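Local coordinates for acetyl-CoA C-acetyltransferase (Syntrophomonas wolfei subsp. wolfei, PDB 7N7Z), which probably catalyses acetyl transfer between two acetyl-CoA molecules to give acetoacetyl-CoA, as an acetoacetyl-CoA thiolase of the thiolase family, at residues G357-V360 with G361-G364; A118-M122 with S123-Y127; A45-D48 with P49-D53; V191-D195 with E196-D200; A307-Y311 with E312-Y316. All coordinates share one frame; numbering follows the deposited sequence.

Interaction 1. Residues G357-V360 with G361-G364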
loop_
_atom_site.group_PDB
_atom_site.type_symbol
_atom_site.label_atom_id
_atom_site.label_comp_id
_atom_site.label_asym_id
_atom_site.label_seq_id
_atom_site.Cartn_x
_atom_site.Cartn_y
_atom_site.Cartn_z
ATOM N N GLY B 357 -18.221 -21.116 14.271
ATOM C CA GLY B 357 -17.615 -19.898 13.773
ATOM C C GLY B 357 -18.568 -18.717 13.854
ATOM O O GLY B 357 -19.762 -18.849 14.124
ATOM N N HIS B 358 -18.006 -17.539 13.603
ATOM C CA HIS B 358 -18.733 -16.280 13.748
ATOM C C HIS B 358 -18.453 -15.374 12.563
ATOM O O HIS B 358 -17.643 -14.444 12.644
ATOM C CB HIS B 358 -18.356 -15.585 15.060
ATOM C CG HIS B 358 -19.116 -14.322 15.316
ATOM N ND1 HIS B 358 -20.403 -14.122 14.866
ATOM C CD2 HIS B 358 -18.769 -13.192 15.977
ATOM C CE1 HIS B 358 -20.819 -12.925 15.240
ATOM N NE2 HIS B 358 -19.846 -12.340 15.915
ATOM N N PRO B 359 -19.112 -15.613 11.436
ATOM C CA PRO B 359 -19.094 -14.609 10.365
ATOM C C PRO B 359 -19.917 -13.412 10.798
ATOM O O PRO B 359 -21.148 -13.493 10.821
ATOM C CB PRO B 359 -19.715 -15.335 9.171
ATOM C CG PRO B 359 -20.555 -16.423 9.774
ATOM C CD PRO B 359 -19.920 -16.797 11.089
ATOM N N VAL B 360 -19.257 -12.304 11.136
ATOM C CA VAL B 360 -19.915 -11.236 11.888
ATOM C C VAL B 360 -21.176 -10.760 11.177
ATOM O O VAL B 360 -22.262 -10.725 11.766
ATOM C CB VAL B 360 -18.933 -10.075 12.130
ATOM C CG1 VAL B 360 -19.560 -9.018 13.026
ATOM C CG2 VAL B 360 -17.638 -10.590 12.746
ATOM N N GLY B 361 -21.047 -10.362 9.912
ATOM C CA GLY B 361 -22.176 -9.775 9.212
ATOM C C GLY B 361 -23.311 -10.743 8.952
ATOM O O GLY B 361 -24.477 -10.337 8.899
ATOM N N ALA B 362 -22.997 -12.026 8.778
ATOM C CA ALA B 362 -24.011 -13.028 8.479
ATOM C C ALA B 362 -24.638 -13.639 9.723
ATOM O O ALA B 362 -25.763 -14.147 9.647
ATOM C CB ALA B 362 -23.407 -14.150 7.626
ATOM N N THR B 363 -23.948 -13.590 10.865
ATOM C CA THR B 363 -24.378 -14.363 12.025
ATOM C C THR B 363 -25.745 -13.918 12.525
ATOM O O THR B 363 -26.566 -14.749 12.931
ATOM C CB THR B 363 -23.343 -14.244 13.144
ATOM O OG1 THR B 363 -22.113 -14.849 12.727
ATOM C CG2 THR B 363 -23.844 -14.929 14.408
ATOM N N GLY B 364 -26.005 -12.609 12.517
ATOM C CA GLY B 364 -27.275 -12.115 13.026
ATOM C C GLY B 364 -28.468 -12.812 12.402
ATOM O O GLY B 364 -29.465 -13.082 13.077
#
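T363 OG1 joins H358 to P359 through two hydrogen bonds, one accepted and one donated. On the accepting side, H358 ND1 reaches OG1 at 2.8 Å; the N-H...O angle of 140° shows a bent bond, and the hydroxyl lies somewhat tilted from the imidazole plane. On the donating side, OG1 gives its proton to P359 O over a short 2.5 Å, arriving well above the carbonyl plane. P359 O also takes the backbone bond of T363 N at 2.8 Å, almost in line with C=O, so one buried carbonyl is gripped by two groups of one threonine. The bonds from A362 N to the same oxygen and from T363 N to V360 O are weak.

The torsions explain the meeting. H358 carries CG anti to its own N (chi1 -177°), and T363 has OG1 anti to its carbonyl carbon (chi1 -65°), which sets the hydroxyl over the preceding turn. The two side chains cross at about a right angle.

Contacts of carbon atoms are fewer. T363 CG2 lies 3.7 Å from H358 CE1, and V360 CA covers one imidazole face near the rim. The ND1 bond and these two contacts help to hold the rotation of the ring predicted to be the proton acceptor, whose side chain also touches C92, the predicted acyl-thioester cysteine, and N320. Apart from the ring, P359 CB meets A362 CB at 4.2 Å.

In the fold, these residues link the end of helix 353-356 to the first turn of helix 360-378, while N254, at the start of strand 254-264, accepts a hydrogen bond from H358 N.

Interaction 2. Residues A118-M122 with S123-Y127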
loop_
_atom_site.group_PDB
_atom_site.type_symbol
_atom_site.label_atom_id
_atom_site.label_comp_id
_atom_site.label_asym_id
_atom_site.label_seq_id
_atom_site.Cartn_x
_atom_site.Cartn_y
_atom_site.Cartn_z
ATOM N N ALA B 118 -27.487 -11.428 4.476
ATOM C CA ALA B 118 -26.510 -11.191 5.532
ATOM C C ALA B 118 -25.258 -11.978 5.182
ATOM O O ALA B 118 -25.321 -13.201 5.031
ATOM C CB ALA B 118 -27.057 -11.610 6.899
ATOM N N VAL B 119 -24.128 -11.285 5.042
ATOM C CA VAL B 119 -22.925 -11.908 4.510
ATOM C C VAL B 119 -21.697 -11.305 5.173
ATOM O O VAL B 119 -21.679 -10.129 5.550
ATOM C CB VAL B 119 -22.840 -11.752 2.973
ATOM C CG1 VAL B 119 -22.711 -10.282 2.590
ATOM C CG2 VAL B 119 -21.668 -12.555 2.428
ATOM N N GLU B 120 -20.663 -12.131 5.310
ATOM C CA GLU B 120 -19.347 -11.666 5.733
ATOM C C GLU B 120 -18.318 -12.631 5.165
ATOM O O GLU B 120 -18.293 -13.804 5.549
ATOM C CB GLU B 120 -19.240 -11.586 7.252
ATOM C CG GLU B 120 -18.145 -10.645 7.736
ATOM C CD GLU B 120 -18.397 -9.208 7.334
ATOM O OE1 GLU B 120 -19.457 -8.669 7.711
ATOM O OE2 GLU B 120 -17.543 -8.620 6.639
ATOM N N SER B 121 -17.487 -12.147 4.248
ATOM C CA SER B 121 -16.365 -12.910 3.708
ATOM C C SER B 121 -15.102 -12.325 4.331
ATOM O O SER B 121 -14.396 -11.517 3.723
ATOM C CB SER B 121 -16.336 -12.852 2.182
ATOM O OG SER B 121 -15.114 -13.367 1.678
ATOM N N MET B 122 -14.826 -12.733 5.573
ATOM C CA MET B 122 -13.701 -12.165 6.306
ATOM C C MET B 122 -12.365 -12.568 5.701
ATOM O O MET B 122 -11.365 -11.877 5.923
ATOM C CB MET B 122 -13.758 -12.577 7.784
ATOM C CG MET B 122 -15.171 -12.688 8.355
ATOM S SD MET B 122 -15.250 -13.244 10.072
ATOM C CE MET B 122 -14.363 -11.940 10.917
ATOM N N SER B 123 -12.329 -13.658 4.933
ATOM C CA SER B 123 -11.112 -14.037 4.230
ATOM C C SER B 123 -10.729 -13.030 3.154
ATOM O O SER B 123 -9.555 -12.970 2.771
ATOM C CB SER B 123 -11.281 -15.419 3.596
ATOM O OG SER B 123 -11.662 -16.385 4.560
ATOM N N ASN B 124 -11.687 -12.241 2.660
ATOM C CA ASN B 124 -11.446 -11.305 1.568
ATOM C C ASN B 124 -11.642 -9.852 1.992
ATOM O O ASN B 124 -11.874 -8.988 1.140
ATOM C CB ASN B 124 -12.354 -11.635 0.380
ATOM C CG ASN B 124 -11.905 -12.876 -0.367
ATOM O OD1 ASN B 124 -10.900 -12.856 -1.081
ATOM N ND2 ASN B 124 -12.648 -13.965 -0.205
ATOM N N ILE B 125 -11.557 -9.563 3.283
ATOM C CA ILE B 125 -11.554 -8.162 3.722
ATOM C C ILE B 125 -10.228 -7.527 3.316
ATOM O O ILE B 125 -9.159 -8.095 3.602
ATOM C CB ILE B 125 -11.769 -8.076 5.236
ATOM C CG1 ILE B 125 -13.181 -8.547 5.600
ATOM C CG2 ILE B 125 -11.557 -6.650 5.724
ATOM C CD1 ILE B 125 -13.388 -8.779 7.086
ATOM N N PRO B 126 -10.232 -6.378 2.645
ATOM C CA PRO B 126 -8.967 -5.783 2.203
ATOM C C PRO B 126 -8.211 -5.147 3.360
ATOM O O PRO B 126 -8.676 -5.084 4.501
ATOM C CB PRO B 126 -9.402 -4.733 1.174
ATOM C CG PRO B 126 -10.797 -4.372 1.569
ATOM C CD PRO B 126 -11.400 -5.595 2.198
ATOM N N TYR B 127 -7.004 -4.693 3.042
ATOM C CA TYR B 127 -6.227 -3.821 3.908
ATOM C C TYR B 127 -6.390 -2.382 3.431
ATOM O O TYR B 127 -6.666 -2.130 2.255
ATOM C CB TYR B 127 -4.748 -4.215 3.904
ATOM C CG TYR B 127 -4.392 -5.306 4.892
ATOM C CD1 TYR B 127 -5.018 -6.546 4.850
ATOM C CD2 TYR B 127 -3.427 -5.095 5.867
ATOM C CE1 TYR B 127 -4.691 -7.543 5.754
ATOM C CE2 TYR B 127 -3.093 -6.083 6.774
ATOM C CZ TYR B 127 -3.725 -7.303 6.715
ATOM O OH TYR B 127 -3.390 -8.284 7.621
#
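S121 and N124 face each other through their side chains, and the amide is turned so that its nitrogen points at the serine hydroxyl. N124 ND2 donates to S121 OG at 3.2 Å with an angle of 166°, and the oxygen lies in the amide plane, which is the evidence for a well-directed bond. S121 brings OG there by setting it anti to the backbone N (chi1 169°). The same ND2 has its stronger partner in A26 O, so the one amide nitrogen donates to both A26 O and S121 OG. Between the same two residues, N124 N donates to S121 O at 3.0 Å, closing a tight turn through M122 and S123; the donor stands above the carbonyl plane.

I125 reaches back over the turn. Its CD1 comes 3.5 Å from M122 CA and 3.9 Å from M122 CB, while its tip also approaches E120 OE2, whose carboxylate is held chiefly by C60 N and L61 N. With an alanine in place of S121, N124 ND2 would probably lose its mate within the turn and the amide would be freer to rotate.

The turn ends strand 113-121 of the central sheet and starts the excursion to strand 127-129, which pairs antiparallel with a strand of the second subunit. Y127 OH bonds to G139 O of the third subunit. Such an arm fits the tetramerisation loop known from bacterial biosynthetic thiolases, and it agrees with the four chains of the assembly.

Interaction 3. Residues A45-D48 with P49-D53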
loop_
_atom_site.group_PDB
_atom_site.type_symbol
_atom_site.label_atom_id
_atom_site.label_comp_id
_atom_site.label_asym_id
_atom_site.label_seq_id
_atom_site.Cartn_x
_atom_site.Cartn_y
_atom_site.Cartn_z
ATOM N N ALA B 45 -38.787 -20.219 -1.077
ATOM C CA ALA B 45 -40.049 -19.529 -0.838
ATOM C C ALA B 45 -41.034 -19.755 -1.977
ATOM O O ALA B 45 -42.250 -19.706 -1.760
ATOM C CB ALA B 45 -39.799 -18.032 -0.647
ATOM N N GLY B 46 -40.537 -20.009 -3.184
ATOM C CA GLY B 46 -41.409 -20.142 -4.332
ATOM C C GLY B 46 -41.953 -18.829 -4.840
ATOM O O GLY B 46 -43.044 -18.800 -5.419
ATOM N N VAL B 47 -41.225 -17.735 -4.634
ATOM C CA VAL B 47 -41.654 -16.405 -5.048
ATOM C C VAL B 47 -40.894 -16.009 -6.302
ATOM O O VAL B 47 -39.700 -16.303 -6.440
ATOM C CB VAL B 47 -41.428 -15.375 -3.923
ATOM C CG1 VAL B 47 -39.941 -15.066 -3.774
ATOM C CG2 VAL B 47 -42.214 -14.104 -4.204
ATOM N N ASP B 48 -41.581 -15.343 -7.218
ATOM C CA ASP B 48 -40.920 -14.787 -8.392
ATOM C C ASP B 48 -40.041 -13.621 -7.957
ATOM O O ASP B 48 -40.553 -12.666 -7.360
ATOM C CB ASP B 48 -41.949 -14.327 -9.418
ATOM C CG ASP B 48 -41.336 -13.486 -10.523
ATOM O OD1 ASP B 48 -40.187 -13.770 -10.921
ATOM O OD2 ASP B 48 -42.005 -12.541 -10.995
ATOM N N PRO B 49 -38.730 -13.649 -8.212
ATOM C CA PRO B 49 -37.886 -12.525 -7.775
ATOM C C PRO B 49 -38.298 -11.187 -8.364
ATOM O O PRO B 49 -37.934 -10.146 -7.805
ATOM C CB PRO B 49 -36.478 -12.932 -8.241
ATOM C CG PRO B 49 -36.688 -14.010 -9.257
ATOM C CD PRO B 49 -37.942 -14.713 -8.858
ATOM N N GLY B 50 -39.055 -11.178 -9.460
ATOM C CA GLY B 50 -39.424 -9.937 -10.117
ATOM C C GLY B 50 -40.411 -9.078 -9.352
ATOM O O GLY B 50 -40.608 -7.919 -9.729
ATOM N N ILE B 51 -41.033 -9.609 -8.299
ATOM C CA ILE B 51 -42.018 -8.868 -7.520
ATOM C C ILE B 51 -41.518 -8.517 -6.130
ATOM O O ILE B 51 -42.248 -7.865 -5.369
ATOM C CB ILE B 51 -43.351 -9.636 -7.427
ATOM C CG1 ILE B 51 -43.196 -10.876 -6.542
ATOM C CG2 ILE B 51 -43.836 -10.020 -8.817
ATOM C CD1 ILE B 51 -44.371 -11.830 -6.607
ATOM N N ILE B 52 -40.303 -8.926 -5.767
ATOM C CA ILE B 52 -39.752 -8.567 -4.466
ATOM C C ILE B 52 -39.554 -7.057 -4.413
ATOM O O ILE B 52 -39.027 -6.450 -5.354
ATOM C CB ILE B 52 -38.440 -9.326 -4.210
ATOM C CG1 ILE B 52 -38.727 -10.825 -4.075
ATOM C CG2 ILE B 52 -37.746 -8.789 -2.961
ATOM C CD1 ILE B 52 -37.485 -11.693 -3.928
ATOM N N ASP B 53 -39.978 -6.444 -3.306
ATOM C CA ASP B 53 -40.052 -4.989 -3.246
ATOM C C ASP B 53 -38.714 -4.342 -2.916
ATOM O O ASP B 53 -38.482 -3.188 -3.294
ATOM C CB ASP B 53 -41.094 -4.562 -2.209
ATOM C CG ASP B 53 -42.508 -4.885 -2.642
ATOM O OD1 ASP B 53 -42.853 -4.589 -3.805
ATOM O OD2 ASP B 53 -43.273 -5.436 -1.821
#
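An Asx turn formed by D48 and G50 opens the short 3-10 segment that leads from helix 30-45 to strand 54-58, so the contact belongs to a helix-to-strand connection within the N-terminal thiolase half. Helix 30-45 itself ends in a Schellman motif at G46, whose phi is positive. G50 N donates to D48 OD1 at 3.2 Å, nearly straight at 171°, approaching from well above the carboxylate plane. D48 holds OD1 there by keeping CG anti to the backbone N. One residue further, I51 N donates to D48 O at 3.2 Å and 174°, so the acid is engaged at both its carboxylate and its carbonyl. P49 between them has no N-H to offer, and its ring leads the chain into the turn.

Apolar contacts also fasten the loop. V47 CG1 meets I52 CD1 at 4.2 Å, the two side chains crossing at about a right angle, and I51 CD1 comes within 3.9 Å of V47 CG2. V47, I51 and I52 all pack on I113 of strand 113-121. A glycine in place of I51 would probably open a gap beside V47 and I113 and leave the turn less firmly seated on the sheet. The I51 chain takes the crowded position between N and carbonyl carbon (chi1 70°), which places CG1 3.3 Å from D48 O.

Interaction 4. Residues V191-D195 with E196-D200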
loop_
_atom_site.group_PDB
_atom_site.type_symbol
_atom_site.label_atom_id
_atom_site.label_comp_id
_atom_site.label_asym_id
_atom_site.label_seq_id
_atom_site.Cartn_x
_atom_site.Cartn_y
_atom_site.Cartn_z
ATOM N N VAL B 191 -19.494 -30.679 15.785
ATOM C CA VAL B 191 -19.027 -31.868 15.076
ATOM C C VAL B 191 -20.172 -32.858 14.907
ATOM O O VAL B 191 -20.421 -33.372 13.809
ATOM C CB VAL B 191 -17.842 -32.507 15.823
ATOM C CG1 VAL B 191 -17.580 -33.917 15.311
ATOM C CG2 VAL B 191 -16.599 -31.648 15.682
ATOM N N LYS B 192 -20.890 -33.133 15.997
ATOM C CA LYS B 192 -21.999 -34.080 15.959
ATOM C C LYS B 192 -22.993 -33.720 14.860
ATOM O O LYS B 192 -23.277 -34.527 13.967
ATOM C CB LYS B 192 -22.690 -34.112 17.325
ATOM C CG LYS B 192 -23.708 -35.227 17.495
ATOM C CD LYS B 192 -24.097 -35.393 18.961
ATOM C CE LYS B 192 -25.488 -35.997 19.125
ATOM N NZ LYS B 192 -26.276 -35.310 20.192
ATOM N N ALA B 193 -23.527 -32.499 14.909
ATOM C CA ALA B 193 -24.568 -32.105 13.966
ATOM C C ALA B 193 -24.049 -32.028 12.536
ATOM O O ALA B 193 -24.790 -32.331 11.595
ATOM C CB ALA B 193 -25.161 -30.761 14.377
ATOM N N VAL B 194 -22.795 -31.616 12.350
ATOM C CA VAL B 194 -22.241 -31.516 11.003
ATOM C C VAL B 194 -22.214 -32.889 10.342
ATOM O O VAL B 194 -22.752 -33.085 9.246
ATOM C CB VAL B 194 -20.839 -30.882 11.043
ATOM C CG1 VAL B 194 -20.077 -31.183 9.761
ATOM C CG2 VAL B 194 -20.941 -29.384 11.268
ATOM N N ASP B 195 -21.588 -33.863 11.005
ATOM C CA ASP B 195 -21.435 -35.181 10.402
ATOM C C ASP B 195 -22.774 -35.890 10.252
ATOM O O ASP B 195 -22.954 -36.676 9.315
ATOM C CB ASP B 195 -20.475 -36.027 11.236
ATOM C CG ASP B 195 -19.117 -35.375 11.400
ATOM O OD1 ASP B 195 -18.584 -34.846 10.401
ATOM O OD2 ASP B 195 -18.581 -35.388 12.529
ATOM N N GLU B 196 -23.722 -35.631 11.152
ATOM C CA GLU B 196 -25.029 -36.270 11.081
ATOM C C GLU B 196 -25.958 -35.609 10.071
ATOM O O GLU B 196 -27.052 -36.132 9.830
ATOM C CB GLU B 196 -25.687 -36.267 12.463
ATOM C CG GLU B 196 -24.969 -37.140 13.484
ATOM C CD GLU B 196 -25.529 -36.987 14.886
ATOM O OE1 GLU B 196 -26.346 -36.067 15.106
ATOM O OE2 GLU B 196 -25.156 -37.792 15.766
ATOM N N GLY B 197 -25.558 -34.484 9.481
ATOM C CA GLY B 197 -26.365 -33.841 8.464
ATOM C C GLY B 197 -27.506 -33.004 8.988
ATOM O O GLY B 197 -28.471 -32.769 8.255
ATOM N N ILE B 198 -27.426 -32.537 10.235
ATOM C CA ILE B 198 -28.516 -31.741 10.791
ATOM C C ILE B 198 -28.639 -30.404 10.069
ATOM O O ILE B 198 -29.728 -29.822 10.013
ATOM C CB ILE B 198 -28.311 -31.556 12.308
ATOM C CG1 ILE B 198 -28.527 -32.896 13.023
ATOM C CG2 ILE B 198 -29.240 -30.465 12.847
ATOM C CD1 ILE B 198 -28.612 -32.806 14.535
ATOM N N PHE B 199 -27.542 -29.897 9.510
ATOM C CA PHE B 199 -27.544 -28.617 8.811
ATOM C C PHE B 199 -27.797 -28.752 7.315
ATOM O O PHE B 199 -27.760 -27.744 6.604
ATOM C CB PHE B 199 -26.208 -27.896 9.027
ATOM C CG PHE B 199 -25.892 -27.614 10.469
ATOM C CD1 PHE B 199 -26.759 -26.870 11.252
ATOM C CD2 PHE B 199 -24.723 -28.088 11.038
ATOM C CE1 PHE B 199 -26.468 -26.608 12.577
ATOM C CE2 PHE B 199 -24.425 -27.828 12.363
ATOM C CZ PHE B 199 -25.299 -27.086 13.133
ATOM N N ASP B 200 -28.059 -29.964 6.821
ATOM C CA ASP B 200 -28.182 -30.160 5.379
ATOM C C ASP B 200 -29.390 -29.423 4.813
ATOM O O ASP B 200 -29.338 -28.909 3.689
ATOM C CB ASP B 200 -28.268 -31.653 5.063
ATOM C CG ASP B 200 -26.924 -32.349 5.168
ATOM O OD1 ASP B 200 -25.913 -31.659 5.420
ATOM O OD2 ASP B 200 -26.878 -33.585 5.000
#
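The F199 ring turns its edge to V194, whose CG2 lies near the ring plane 4.0 Å from F199 CE2, while A193 CB approaches the same CE2 obliquely at 3.6 Å. The ring thus closes over the end of helix 176-196, which stops in a Schellman motif. Two bonds define it: I198 N to A193 O at 3.0 Å, in the carbonyl plane, and G197 N to V194 O at 3.1 Å, from well above it. G197 bends the chain with positive phi (80°), and a CB there would clash with D200 OD2. A type I turn from G197 to D200 follows.

The hydrophobic side of the cap is completed by I198 CB against A193 CB at 3.9 Å; I198 also packs on helix 360-378, through E374 and R377, so the cap ties two helices together. D195 belongs to another network, its OD1 making a salt bridge to R225.

On the exposed side, the E196 carboxylate lies obliquely beside the aliphatic part of K192. Their charged ends stay apart, K192 NZ being 5.1 Å from E196 OE1, and the closest approach between the two side chains is E196 OE2 to K192 CG, at 3.4 Å.

Interaction 5. Residues A307-Y311 with E312-Y316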
loop_
_atom_site.group_PDB
_atom_site.type_symbol
_atom_site.label_atom_id
_atom_site.label_comp_id
_atom_site.label_asym_id
_atom_site.label_seq_id
_atom_site.Cartn_x
_atom_site.Cartn_y
_atom_site.Cartn_z
ATOM N N ALA B 307 -43.290 -8.674 23.760
ATOM C CA ALA B 307 -44.179 -9.664 23.168
ATOM C C ALA B 307 -45.120 -10.315 24.173
ATOM O O ALA B 307 -46.070 -10.987 23.758
ATOM C CB ALA B 307 -43.357 -10.756 22.469
ATOM N N GLY B 308 -44.887 -10.136 25.472
ATOM C CA GLY B 308 -45.733 -10.761 26.468
ATOM C C GLY B 308 -45.399 -12.203 26.761
ATOM O O GLY B 308 -46.216 -12.907 27.362
ATOM N N TRP B 309 -44.224 -12.668 26.352
ATOM C CA TRP B 309 -43.796 -14.033 26.607
ATOM C C TRP B 309 -42.973 -14.111 27.888
ATOM O O TRP B 309 -42.374 -13.130 28.336
ATOM C CB TRP B 309 -42.953 -14.568 25.448
ATOM C CG TRP B 309 -43.715 -14.903 24.209
ATOM C CD1 TRP B 309 -45.019 -14.611 23.935
ATOM C CD2 TRP B 309 -43.209 -15.601 23.063
ATOM N NE1 TRP B 309 -45.357 -15.084 22.688
ATOM C CE2 TRP B 309 -44.263 -15.695 22.134
ATOM C CE3 TRP B 309 -41.968 -16.155 22.735
ATOM C CZ2 TRP B 309 -44.113 -16.322 20.898
ATOM C CZ3 TRP B 309 -41.820 -16.775 21.510
ATOM C CH2 TRP B 309 -42.887 -16.854 20.606
ATOM N N LYS B 310 -42.951 -15.302 28.475
ATOM C CA LYS B 310 -41.992 -15.651 29.510
ATOM C C LYS B 310 -40.877 -16.480 28.886
ATOM O O LYS B 310 -41.073 -17.143 27.864
ATOM C CB LYS B 310 -42.654 -16.432 30.649
ATOM C CG LYS B 310 -43.754 -15.675 31.391
ATOM C CD LYS B 310 -43.337 -14.259 31.787
ATOM C CE LYS B 310 -42.051 -14.239 32.605
ATOM N NZ LYS B 310 -41.611 -12.847 32.914
ATOM N N TYR B 311 -39.696 -16.429 29.504
ATOM C CA TYR B 311 -38.551 -17.151 28.958
ATOM C C TYR B 311 -38.891 -18.617 28.717
ATOM O O TYR B 311 -38.596 -19.172 27.651
ATOM C CB TYR B 311 -37.354 -17.033 29.902
ATOM C CG TYR B 311 -36.196 -17.907 29.486
ATOM C CD1 TYR B 311 -35.371 -17.543 28.432
ATOM C CD2 TYR B 311 -35.938 -19.106 30.138
ATOM C CE1 TYR B 311 -34.317 -18.339 28.042
ATOM C CE2 TYR B 311 -34.884 -19.911 29.756
ATOM C CZ TYR B 311 -34.077 -19.523 28.707
ATOM O OH TYR B 311 -33.027 -20.322 28.319
ATOM N N GLU B 312 -39.522 -19.259 29.703
ATOM C CA GLU B 312 -39.865 -20.672 29.599
ATOM C C GLU B 312 -40.857 -20.963 28.479
ATOM O O GLU B 312 -41.081 -22.138 28.168
ATOM C CB GLU B 312 -40.435 -21.176 30.930
ATOM C CG GLU B 312 -41.594 -20.351 31.490
ATOM C CD GLU B 312 -41.135 -19.160 32.314
ATOM O OE1 GLU B 312 -39.927 -18.839 32.277
ATOM O OE2 GLU B 312 -41.982 -18.542 32.992
ATOM N N ASP B 313 -41.458 -19.937 27.872
ATOM C CA ASP B 313 -42.382 -20.166 26.767
ATOM C C ASP B 313 -41.653 -20.513 25.474
ATOM O O ASP B 313 -42.219 -21.197 24.613
ATOM C CB ASP B 313 -43.259 -18.931 26.543
ATOM C CG ASP B 313 -44.203 -18.669 27.700
ATOM O OD1 ASP B 313 -44.521 -19.622 28.442
ATOM O OD2 ASP B 313 -44.632 -17.506 27.865
ATOM N N VAL B 314 -40.411 -20.056 25.318
ATOM C CA VAL B 314 -39.674 -20.291 24.083
ATOM C C VAL B 314 -39.248 -21.751 24.016
ATOM O O VAL B 314 -38.653 -22.285 24.961
ATOM C CB VAL B 314 -38.463 -19.350 23.994
ATOM C CG1 VAL B 314 -37.830 -19.422 22.612
ATOM C CG2 VAL B 314 -38.882 -17.925 24.326
ATOM N N ASP B 315 -39.548 -22.403 22.890
ATOM C CA ASP B 315 -39.241 -23.821 22.748
ATOM C C ASP B 315 -37.768 -24.064 22.446
ATOM O O ASP B 315 -37.235 -25.120 22.806
ATOM C CB ASP B 315 -40.101 -24.441 21.644
ATOM C CG ASP B 315 -41.580 -24.460 21.993
ATOM O OD1 ASP B 315 -41.914 -24.519 23.196
ATOM O OD2 ASP B 315 -42.411 -24.421 21.059
ATOM N N TYR B 316 -37.096 -23.119 21.791
ATOM C CA TYR B 316 -35.688 -23.291 21.466
ATOM C C TYR B 316 -35.050 -21.921 21.279
ATOM O O TYR B 316 -35.689 -21.000 20.763
ATOM C CB TYR B 316 -35.506 -24.141 20.202
ATOM C CG TYR B 316 -34.063 -24.314 19.792
ATOM C CD1 TYR B 316 -33.194 -25.086 20.550
ATOM C CD2 TYR B 316 -33.568 -23.703 18.647
ATOM C CE1 TYR B 316 -31.871 -25.244 20.181
ATOM C CE2 TYR B 316 -32.247 -23.859 18.270
ATOM C CZ TYR B 316 -31.404 -24.630 19.041
ATOM O OH TYR B 316 -30.088 -24.789 18.670
HETATM O O HOH W 1 -37.052 -21.074 27.266
#
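Y311 O is held by two donors: V314 N at 3.1 Å, coming from above the carbonyl plane, and water 1, which gives a short 2.5 Å bond. The water also donates to V314 O at 3.1 Å, bridging the carbonyls at the two ends of the turn. It sits over the centre of the Y311 ring on one face, 3.5 Å above the ring plane. The ring places itself there because its CG is anti to the backbone N (chi1 172°); its hydroxyl accepts a hydrogen bond from D343 N.

Just before this, K310 and D313 are bound reciprocally. D313 N donates to K310 O at 2.8 Å, and D313 OD2 accepts from K310 N at the same length with an angle of 168°, met from above the carboxylate plane. With CG anti to its carbonyl carbon (chi1 -67°), D313 folds its carboxylate back over the start of the turn. This pair of bonds pins both ends of the 3-10 turn. K310 and E312 run side by side, E312 OE2 resting 3.2 Å from K310 CB, but the amine does not reach the carboxylate.

W309 makes the apolar contact: V314 CG2 meets the indole at its edge, 3.9 Å from CE3, the two side chains crossing at about a right angle. K382 makes a cation-pi contact with the same indole.

The segment follows the Schellman ending of helix 296-307 at G308 and feeds strand 316-319. That strand and 277-285 run the same way in the central sheet, two strands lying between them, so the turn closes a beta-alpha-beta crossover of the thiolase fold.

Interactions 1 and 2 bear on the predicted active site, and they are the pair that touch: A362 CB lies 3.4 Å from A118 O, and M122 SD 3.7 Å from H358 O. Their centres are about 11 Å apart. Within interaction 1, the H358 side chain is about 3 Å from that of C92 and about 6 Å from that of C388; M122 of interaction 2 is about 6 Å from H358. The remaining three lie at the periphery, away from these sites. Interaction 4 comes to about 7 Å from interaction 5 at nearest atoms, whereas interaction 3 stays about 13 Å or more from every other. Interactions 2 and 5, centres about 35 Å apart, flank the chain's centre.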